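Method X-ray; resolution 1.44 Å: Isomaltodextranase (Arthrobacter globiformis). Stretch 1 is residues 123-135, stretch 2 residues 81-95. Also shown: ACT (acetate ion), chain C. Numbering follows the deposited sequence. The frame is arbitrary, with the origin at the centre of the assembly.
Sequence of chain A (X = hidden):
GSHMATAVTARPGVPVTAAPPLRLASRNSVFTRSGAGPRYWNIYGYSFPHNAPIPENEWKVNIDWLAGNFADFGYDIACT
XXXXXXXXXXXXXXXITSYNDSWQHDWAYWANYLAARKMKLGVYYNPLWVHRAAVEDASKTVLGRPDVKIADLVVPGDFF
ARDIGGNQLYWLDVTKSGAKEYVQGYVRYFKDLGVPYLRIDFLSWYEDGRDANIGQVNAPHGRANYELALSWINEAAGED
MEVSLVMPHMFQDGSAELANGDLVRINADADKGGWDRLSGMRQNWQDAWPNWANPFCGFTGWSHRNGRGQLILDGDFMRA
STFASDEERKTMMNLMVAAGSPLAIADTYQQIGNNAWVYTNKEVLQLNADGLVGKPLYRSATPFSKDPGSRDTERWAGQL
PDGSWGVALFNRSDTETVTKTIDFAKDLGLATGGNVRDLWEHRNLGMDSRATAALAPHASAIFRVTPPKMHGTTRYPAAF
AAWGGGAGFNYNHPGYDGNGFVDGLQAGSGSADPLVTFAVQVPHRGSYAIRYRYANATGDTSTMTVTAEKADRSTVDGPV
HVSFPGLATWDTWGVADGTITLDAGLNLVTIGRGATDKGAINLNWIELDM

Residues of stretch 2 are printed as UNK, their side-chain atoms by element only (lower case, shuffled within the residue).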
ATOM      1  N   VAL A 123      10.966   8.418  -9.707  1.00 14.28           N
ATOM      2  CA  VAL A 123      11.420   7.774 -10.921  1.00 14.12           C
ATOM      3  C   VAL A 123      10.684   6.467 -11.210  1.00 13.72           C
ATOM      4  O   VAL A 123      10.589   5.607 -10.348  1.00 13.82           O
ATOM      5  CB  VAL A 123      12.937   7.503 -10.895  1.00 15.23           C
ATOM      6  CG1 VAL A 123      13.367   6.666 -12.100  1.00 15.71           C
ATOM      7  CG2 VAL A 123      13.690   8.821 -10.912  1.00 15.78           C
ATOM      8  N   TYR A 124      10.217   6.364 -12.445  1.00 13.69           N
ATOM      9  CA  TYR A 124       9.732   5.092 -13.008  1.00 13.27           C
ATOM     10  C   TYR A 124      10.895   4.397 -13.708  1.00 13.33           C
ATOM     11  O   TYR A 124      11.439   4.900 -14.686  1.00 14.55           O
ATOM     12  CB  TYR A 124       8.613   5.390 -13.982  1.00 13.49           C
ATOM     13  CG  TYR A 124       8.062   4.239 -14.799  1.00 13.81           C
ATOM     14  CD1 TYR A 124       8.739   3.725 -15.901  1.00 13.68           C
ATOM     15  CD2 TYR A 124       6.802   3.710 -14.525  1.00 14.28           C
ATOM     16  CE1 TYR A 124       8.222   2.694 -16.668  1.00 14.84           C
ATOM     17  CE2 TYR A 124       6.277   2.710 -15.323  1.00 14.95           C
ATOM     18  CZ  TYR A 124       6.983   2.212 -16.384  1.00 14.56           C
ATOM     19  OH  TYR A 124       6.466   1.190 -17.176  1.00 16.24           O
ATOM     20  N   TYR A 125      11.344   3.291 -13.151  1.00 13.07           N
ATOM     21  CA  TYR A 125      12.262   2.410 -13.872  1.00 12.90           C
ATOM     22  C   TYR A 125      12.285   1.045 -13.226  1.00 13.16           C
ATOM     23  O   TYR A 125      12.041   0.897 -12.049  1.00 14.08           O
ATOM     24  CB  TYR A 125      13.704   2.985 -13.953  1.00 12.52           C
ATOM     25  CG  TYR A 125      14.374   2.590 -15.250  1.00 12.87           C
ATOM     26  CD1 TYR A 125      14.030   3.212 -16.448  1.00 13.20           C
ATOM     27  CD2 TYR A 125      15.374   1.604 -15.285  1.00 13.56           C
ATOM     28  CE1 TYR A 125      14.593   2.835 -17.653  1.00 13.55           C
ATOM     29  CE2 TYR A 125      15.930   1.211 -16.487  1.00 13.45           C
ATOM     30  CZ  TYR A 125      15.561   1.840 -17.665  1.00 13.39           C
ATOM     31  OH  TYR A 125      16.140   1.437 -18.848  1.00 14.92           O
ATOM     32  N   ASN A 126      12.618   0.049 -14.044  1.00 13.49           N
ATOM     33  CA  ASN A 126      12.769  -1.317 -13.571  1.00 13.71           C
ATOM     34  C   ASN A 126      14.254  -1.644 -13.669  1.00 13.12           C
ATOM     35  O   ASN A 126      14.799  -1.655 -14.762  1.00 13.33           O
ATOM     36  CB  ASN A 126      11.919  -2.279 -14.411  1.00 13.69           C
ATOM     37  CG  ASN A 126      11.929  -3.688 -13.865  1.00 13.64           C
ATOM     38  OD1 ASN A 126      12.964  -4.140 -13.333  1.00 14.31           O
ATOM     39  ND2 ASN A 126      10.801  -4.406 -13.961  1.00 13.83           N
ATOM     40  N   PRO A 127      14.906  -1.907 -12.522  1.00 12.95           N
ATOM     41  CA  PRO A 127      16.369  -2.093 -12.558  1.00 14.18           C
ATOM     42  C   PRO A 127      16.812  -3.431 -13.117  1.00 14.70           C
ATOM     43  O   PRO A 127      18.034  -3.695 -13.150  1.00 15.17           O
ATOM     44  CB  PRO A 127      16.763  -1.930 -11.115  1.00 14.44           C
ATOM     45  CG  PRO A 127      15.575  -2.456 -10.363  1.00 13.64           C
ATOM     46  CD  PRO A 127      14.380  -2.022 -11.161  1.00 13.58           C
ATOM     47  N   LEU A 128      15.874  -4.261 -13.582  1.00 14.66           N
ATOM     48  CA  LEU A 128      16.213  -5.426 -14.380  1.00 16.15           C
ATOM     49  C   LEU A 128      16.195  -5.160 -15.879  1.00 15.84           C
ATOM     50  O   LEU A 128      16.417  -6.082 -16.682  1.00 16.80           O
ATOM     51  CB  LEU A 128      15.356  -6.648 -14.018  1.00 18.35           C
ATOM     52  CG  LEU A 128      16.125  -7.468 -12.954  1.00 21.08           C
ATOM     53  CD1 LEU A 128      16.059  -6.822 -11.595  1.00 20.91           C
ATOM     54  CD2 LEU A 128      15.579  -8.873 -12.869  1.00 23.41           C
ATOM     55  N   TRP A 129      15.923  -3.925 -16.279  1.00 14.54           N
ATOM     56  CA  TRP A 129      16.072  -3.524 -17.659  1.00 15.21           C
ATOM     57  C   TRP A 129      17.533  -3.197 -17.903  1.00 16.59           C
ATOM     58  O   TRP A 129      18.162  -2.494 -17.081  1.00 17.65           O
ATOM     59  CB  TRP A 129      15.201  -2.316 -18.045  1.00 15.36           C
ATOM     60  CG  TRP A 129      13.748  -2.640 -18.268  1.00 14.57           C
ATOM     61  CD1 TRP A 129      13.234  -3.787 -18.761  1.00 15.05           C
ATOM     62  CD2 TRP A 129      12.645  -1.780 -18.007  1.00 14.43           C
ATOM     63  NE1 TRP A 129      11.844  -3.699 -18.820  1.00 14.84           N
ATOM     64  CE2 TRP A 129      11.469  -2.478 -18.350  1.00 14.56           C
ATOM     65  CE3 TRP A 129      12.535  -0.475 -17.524  1.00 13.85           C
ATOM     66  CZ2 TRP A 129      10.199  -1.912 -18.227  1.00 13.70           C
ATOM     67  CZ3 TRP A 129      11.273   0.076 -17.365  1.00 14.56           C
ATOM     68  CH2 TRP A 129      10.116  -0.646 -17.717  1.00 14.98           C
ATOM     69  N   VAL A 130      18.044  -3.664 -19.036  1.00 16.07           N
ATOM     70  CA  VAL A 130      19.379  -3.310 -19.489  1.00 17.05           C
ATOM     71  C   VAL A 130      19.245  -2.763 -20.904  1.00 15.71           C
ATOM     72  O   VAL A 130      18.777  -3.489 -21.808  1.00 16.09           O
ATOM     73  CB  VAL A 130      20.302  -4.552 -19.470  1.00 16.90           C
ATOM     74  CG1 VAL A 130      21.729  -4.134 -19.752  1.00 17.40           C
ATOM     75  CG2 VAL A 130      20.218  -5.301 -18.145  1.00 17.53           C
ATOM     76  N   HIS A 131      19.630  -1.522 -21.130  1.00 16.08           N
ATOM     77  CA  HIS A 131      19.396  -0.937 -22.447  1.00 16.15           C
ATOM     78  C   HIS A 131      20.320  -1.545 -23.495  1.00 18.06           C
ATOM     79  O   HIS A 131      21.512  -1.715 -23.248  1.00 17.62           O
ATOM     80  CB  HIS A 131      19.560   0.581 -22.454  1.00 17.16           C
ATOM     81  CG  HIS A 131      18.797   1.231 -23.554  1.00 17.53           C
ATOM     82  ND1 HIS A 131      19.172   1.147 -24.880  1.00 17.13           N
ATOM     83  CD2 HIS A 131      17.590   1.844 -23.550  1.00 17.77           C
ATOM     84  CE1 HIS A 131      18.282   1.770 -25.629  1.00 18.92           C
ATOM     85  NE2 HIS A 131      17.299   2.185 -24.844  1.00 18.37           N
ATOM     86  N   ARG A 132      19.788  -1.819 -24.678  1.00 17.00           N
ATOM     87  CA  ARG A 132      20.586  -2.360 -25.769  1.00 18.93           C
ATOM     88  C   ARG A 132      21.796  -1.463 -26.083  1.00 18.82           C
ATOM     89  O   ARG A 132      22.870  -1.973 -26.408  1.00 18.77           O
ATOM     90  CB  ARG A 132      19.718  -2.544 -27.011  1.00 21.88           C
ATOM     91  CG  ARG A 132      20.383  -3.229 -28.171  1.00 25.22           C
ATOM     92  CD  ARG A 132      19.345  -3.431 -29.256  1.00 29.02           C
ATOM     93  NE  ARG A 132      19.891  -4.053 -30.453  1.00 31.94           N
ATOM     94  CZ  ARG A 132      19.159  -4.591 -31.425  1.00 35.80           C
ATOM     95  NH1 ARG A 132      17.834  -4.586 -31.353  1.00 33.39           N
ATOM     96  NH2 ARG A 132      19.758  -5.138 -32.486  1.00 37.29           N
ATOM     97  N   ALA A 133      21.659  -0.157 -25.963  1.00 18.15           N
ATOM     98  CA  ALA A 133      22.782   0.762 -26.243  1.00 18.50           C
ATOM     99  C   ALA A 133      23.927   0.553 -25.251  1.00 19.46           C
ATOM    100  O   ALA A 133      25.112   0.767 -25.574  1.00 20.24           O
ATOM    101  CB  ALA A 133      22.317   2.209 -26.219  1.00 18.61           C
ATOM    102  N   ALA A 134      23.591   0.188 -24.022  1.00 18.48           N
ATOM    103  CA  ALA A 134      24.634  -0.053 -23.034  1.00 18.21           C
ATOM    104  C   ALA A 134      25.298  -1.400 -23.287  1.00 19.31           C
ATOM    105  O   ALA A 134      26.519  -1.533 -23.138  1.00 19.48           O
ATOM    106  CB  ALA A 134      24.073   0.015 -21.621  1.00 18.07           C
ATOM    107  N   VAL A 135      24.505  -2.404 -23.627  1.00 17.78           N
ATOM    108  CA  VAL A 135      25.020  -3.709 -24.047  1.00 19.44           C
ATOM    109  C   VAL A 135      26.005  -3.580 -25.208  1.00 21.33           C
ATOM    110  O   VAL A 135      27.044  -4.251 -25.220  1.00 21.96           O
ATOM    111  CB  VAL A 135      23.849  -4.665 -24.390  1.00 19.68           C
ATOM    112  CG1 VAL A 135      24.338  -5.894 -25.158  1.00 20.49           C
ATOM    113  CG2 VAL A 135      23.149  -5.081 -23.108  1.00 19.16           C
ATOM    114  N   UNK A  81       7.276   8.363 -15.770  1.00 14.50           N
ATOM    115  CA  UNK A  81       6.566   7.138 -16.089  1.00 14.00           C
ATOM    116  C   UNK A  81       7.255   6.407 -17.239  1.00 14.26           C
ATOM    117  O   UNK A  81       8.494   6.489 -17.364  1.00 13.59           O
ATOM    118  o   UNK A  81       4.116   5.803 -14.867  1.00 14.79           O
ATOM    119  c   UNK A  81       5.070   7.425 -16.339  1.00 14.08           C
ATOM    120  o   UNK A  81       3.662   5.669 -17.046  1.00 14.89           O
ATOM    121  c   UNK A  81       4.203   6.214 -16.045  1.00 14.26           C
ATOM    122  N   UNK A  82       6.527   5.622 -18.022  1.00 14.09           N
ATOM    123  CA  UNK A  82       7.079   4.820 -19.075  1.00 14.33           C
ATOM    124  C   UNK A  82       7.403   5.594 -20.335  1.00 14.54           C
ATOM    125  O   UNK A  82       7.757   6.765 -20.262  1.00 14.73           O
ATOM    126  N   UNK A  83       7.316   4.913 -21.473  1.00 15.00           N
ATOM    127  CA  UNK A  83       7.773   5.434 -22.745  1.00 15.49           C
ATOM    128  C   UNK A  83       9.264   5.757 -22.620  1.00 15.53           C
ATOM    129  O   UNK A  83       9.693   6.839 -23.010  1.00 16.33           O
ATOM    130  c   UNK A  83       5.032   5.860 -24.710  1.00 15.85           C
ATOM    131  c   UNK A  83       6.940   6.644 -23.210  1.00 15.79           C
ATOM    132  c   UNK A  83       3.103   6.049 -20.568  1.00 17.05           C
ATOM    133  c   UNK A  83       2.014   5.611 -21.314  1.00 17.03           C
ATOM    134  c   UNK A  83       2.110   5.393 -22.664  1.00 16.34           C
ATOM    135  c   UNK A  83       4.351   6.305 -21.184  1.00 16.28           C
ATOM    136  n   UNK A  83       3.700   5.515 -24.593  1.00 17.02           N
ATOM    137  c   UNK A  83       4.470   6.099 -22.560  1.00 15.75           C
ATOM    138  c   UNK A  83       5.539   6.226 -23.500  1.00 16.69           C
ATOM    139  c   UNK A  83       3.336   5.654 -23.281  1.00 17.04           C
ATOM    140  N   UNK A  84      10.019   4.803 -22.066  1.00 15.26           N
ATOM    141  CA  UNK A  84      11.465   4.962 -21.806  1.00 15.48           C
ATOM    142  C   UNK A  84      12.395   4.203 -22.732  1.00 15.96           C
ATOM    143  O   UNK A  84      13.622   4.207 -22.520  1.00 15.82           O
ATOM    144  c   UNK A  84      11.323   3.468 -19.682  1.00 15.83           C
ATOM    145  c   UNK A  84      11.375   5.964 -19.495  1.00 15.95           C
ATOM    146  c   UNK A  84      11.852   4.775 -20.307  1.00 15.29           C
ATOM    147  c   UNK A  84      11.761   2.196 -20.360  1.00 15.06           C
ATOM    148  N   UNK A  85      11.875   3.583 -23.778  1.00 16.43           N
ATOM    149  CA  UNK A  85      12.792   2.912 -24.719  1.00 18.55           C
ATOM    150  C   UNK A  85      13.746   3.932 -25.360  1.00 18.22           C
ATOM    151  O   UNK A  85      14.900   3.585 -25.684  1.00 18.22           O
ATOM    152  c   UNK A  85      12.041   2.031 -25.724  1.00 21.76           C
ATOM    153  o   UNK A  85      10.844   0.118 -27.278  1.00 36.48           O
ATOM    154  c   UNK A  85      11.536   0.739 -25.091  1.00 24.69           C
ATOM    155  c   UNK A  85      11.020  -0.275 -26.111  1.00 28.79           C
ATOM    156  o   UNK A  85      10.767  -1.460 -25.757  1.00 30.73           O
ATOM    157  N   UNK A  86      13.318   5.177 -25.471  1.00 17.66           N
ATOM    158  CA  UNK A  86      14.140   6.266 -25.995  1.00 17.48           C
ATOM    159  C   UNK A  86      15.023   6.956 -24.964  1.00 17.70           C
ATOM    160  O   UNK A  86      15.577   8.024 -25.224  1.00 17.99           O
ATOM    161  N   UNK A  87      15.145   6.355 -23.777  1.00 16.83           N
ATOM    162  CA  UNK A  87      16.166   6.779 -22.812  1.00 17.12           C
ATOM    163  C   UNK A  87      17.345   5.814 -22.931  1.00 16.36           C
ATOM    164  O   UNK A  87      17.374   4.790 -22.251  1.00 16.01           O
ATOM    165  c   UNK A  87      15.598   6.778 -21.399  1.00 17.78           C
ATOM    166  o   UNK A  87      16.529   7.276 -20.466  1.00 17.88           O
ATOM    167  N   UNK A  88      18.301   6.137 -23.815  1.00 17.27           N
ATOM    168  CA  UNK A  88      19.405   5.230 -24.126  1.00 17.51           C
ATOM    169  C   UNK A  88      20.734   5.665 -23.566  1.00 18.36           C
ATOM    170  O   UNK A  88      21.621   4.826 -23.429  1.00 18.81           O
ATOM    171  c   UNK A  88      19.544   5.038 -25.648  1.00 18.70           C
ATOM    172  o   UNK A  88      20.133   6.164 -26.295  1.00 18.89           O
ATOM    173  N   UNK A  89      20.899   6.951 -23.287  1.00 18.41           N
ATOM    174  CA  UNK A  89      22.178   7.431 -22.750  1.00 18.57           C
ATOM    175  C   UNK A  89      22.364   6.879 -21.348  1.00 18.45           C
ATOM    176  O   UNK A  89      21.420   6.930 -20.539  1.00 18.06           O
ATOM    177  n   UNK A  89      20.919  11.644 -23.396  1.00 24.25           N
ATOM    178  n   UNK A  89      19.410  13.280 -22.783  1.00 24.97           N
ATOM    179  c   UNK A  89      22.216   8.946 -22.710  1.00 19.59           C
ATOM    180  c   UNK A  89      22.156   9.601 -24.090  1.00 20.66           C
ATOM    181  n   UNK A  89      21.212  13.824 -24.108  1.00 26.51           N
ATOM    182  c   UNK A  89      22.124  11.120 -24.046  1.00 22.14           C
ATOM    183  c   UNK A  89      20.524  12.918 -23.423  1.00 25.25           C
ATOM    184  N   UNK A  90      23.561   6.348 -21.041  1.00 18.15           N
ATOM    185  CA  UNK A  90      23.818   5.819 -19.714  1.00 18.33           C
ATOM    186  C   UNK A  90      25.181   6.254 -19.175  1.00 17.83           C
ATOM    187  O   UNK A  90      26.052   6.718 -19.931  1.00 19.33           O
ATOM    188  c   UNK A  90      23.746   4.288 -19.696  1.00 18.24           C
ATOM    189  o   UNK A  90      24.722   3.740 -20.592  1.00 18.06           O
ATOM    190  c   UNK A  90      22.346   3.788 -20.056  1.00 18.61           C
ATOM    191  N   UNK A  91      25.336   6.110 -17.867  1.00 17.55           N
ATOM    192  CA  UNK A  91      26.635   6.287 -17.225  1.00 17.32           C
ATOM    193  C   UNK A  91      27.576   5.192 -17.704  1.00 17.93           C
ATOM    194  O   UNK A  91      27.205   4.237 -18.419  1.00 17.57           O
ATOM    195  c   UNK A  91      26.524   6.178 -15.692  1.00 17.24           C
ATOM    196  o   UNK A  91      26.167   4.832 -15.331  1.00 17.11           O
ATOM    197  c   UNK A  91      25.503   7.147 -15.118  1.00 18.29           C
ATOM    198  N   UNK A  92      28.812   5.296 -17.234  1.00 18.01           N
ATOM    199  CA  UNK A  92      29.794   4.262 -17.509  1.00 18.00           C
ATOM    200  C   UNK A  92      29.426   2.901 -16.955  1.00 18.06           C
ATOM    201  O   UNK A  92      30.024   1.912 -17.325  1.00 18.98           O
ATOM    202  N   UNK A  93      28.398   2.839 -16.101  1.00 16.49           N
ATOM    203  CA  UNK A  93      27.934   1.580 -15.529  1.00 16.64           C
ATOM    204  C   UNK A  93      26.542   1.168 -16.022  1.00 15.93           C
ATOM    205  O   UNK A  93      25.927   0.281 -15.463  1.00 15.87           O
ATOM    206  n   UNK A  93      30.350   1.425 -13.675  1.00 17.77           N
ATOM    207  c   UNK A  93      29.273   2.177 -13.465  1.00 16.05           C
ATOM    208  c   UNK A  93      27.953   1.636 -14.008  1.00 16.69           C
ATOM    209  o   UNK A  93      29.310   3.230 -12.842  1.00 16.82           O
ATOM    210  N   UNK A  94      26.073   1.818 -17.073  1.00 16.24           N
ATOM    211  CA  UNK A  94      24.825   1.413 -17.730  1.00 16.87           C
ATOM    212  C   UNK A  94      23.551   1.965 -17.163  1.00 16.70           C
ATOM    213  O   UNK A  94      22.483   1.449 -17.498  1.00 18.63           O
ATOM    214  N   UNK A  95      23.624   3.012 -16.344  1.00 15.93           N
ATOM    215  CA  UNK A  95      22.421   3.556 -15.714  1.00 15.45           C
ATOM    216  C   UNK A  95      21.982   4.788 -16.456  1.00 15.48           C
ATOM    217  O   UNK A  95      22.794   5.665 -16.766  1.00 16.42           O
ATOM    218  c   UNK A  95      22.648   3.868 -14.236  1.00 14.97           C
ATOM    219  c   UNK A  95      24.000   0.504 -11.874  1.00 14.49           C
ATOM    220  c   UNK A  95      22.667   1.379 -13.665  1.00 14.26           C
ATOM    221  c   UNK A  95      24.469   1.787 -11.613  1.00 14.65           C
ATOM    222  c   UNK A  95      23.092   0.310 -12.898  1.00 14.79           C
ATOM    223  c   UNK A  95      24.031   2.860 -12.382  1.00 15.04           C
ATOM    224  o   UNK A  95      24.446  -0.559 -11.112  1.00 14.61           O
ATOM    225  c   UNK A  95      23.113   2.686 -13.413  1.00 15.17           C
TER
HETATM  226  C   ACT C 702       8.366   1.142 -21.853  1.00 21.74           C
HETATM  227  O   ACT C 702       8.063   0.519 -22.874  1.00 24.32           O
HETATM  228  OXT ACT C 702       8.782   2.283 -21.939  1.00 22.09           O
HETATM  229  CH3 ACT C 702       8.157   0.503 -20.519  1.00 21.99           C
HETATM  230  O   HOH W   1      10.980   7.210 -16.158  1.00 14.37           O
HETATM  231  O   HOH W   2      15.694   3.086 -20.889  1.00 15.08           O
HETATM  232  O   HOH W   3      21.154  -0.399 -18.826  1.00 21.31           O

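Position 81 carries two carbons, the second bearing two oxygens, a carboxylate on a one-carbon stem: D81. Its O lies 3.1 Å from Y124 CD1, and OD2 accepts from the N of position 82 at 3.0 Å.

Position 82 has no side-chain atoms, hence G82. Its CA lies 3.9 Å from the centroid of the Y124 ring, 29° off the normal, a CH-pi contact; an ideal CB would come within 3.4 Å of Y124 OH.

Position 83 has one carbon, then fused five- and six-membered rings with eight carbons and one nitrogen: W83, which does not touch stretch 1. Position 84 has four carbons, forked at the first, one arm two carbons long: I84. Its CG1 is 3.9 Å from Y125 CE1, and its CD1 is 3.7 Å from W129 CZ3.

Position 85 has three carbons, the third carrying two oxygens, and points away: E85. Its backbone O receives H131 NE2 at 2.9 Å. Position 86 is bare, G86. Position 87, one carbon and one oxygen, is S87, whose N closes a type I turn onto I84 O at 2.9 Å. Position 88 has the same composition: S88, with CB 3.5 Å from H131 CE1 and CA 3.8 Å from the centroid of the H131 ring, 10° off its normal, a CH-pi contact over the face.

Position 89 has three carbons, a nitrogen, then a carbon with two more nitrogens: R89, pointing away. Positions 90 and 91 each show one carbon bearing an oxygen and a carbon: T90, with OG1 3.9 Å from A134 CB, and T91, out of reach. Position 92 is bare, G92. Position 93, two carbons with one oxygen and one nitrogen on the second, is N93. Position 94 is bare; phi/psi of 86/16 would jam a CB against the preceding carbonyl, so G94 fits, its CA 4.2 Å from A134 CB. Position 95, one carbon and then a six-carbon ring bearing one oxygen, makes no contact with stretch 1: Y95.

The contact works through one direct hydrogen bond, nearly linear at 179°, from H131 to E85 O, while H131 ND1 accepts from A133 N and caps the helix. I84 packs against three aromatic rings. Waters extend the join: one donates to D81 O and Y124 O, another accepts from Y125 OH and donates to I84 O and S87 O, and a third links G94 O to H131 N.

Stretch 2, residues 81-95: DGWIEGSSRTTGNGY
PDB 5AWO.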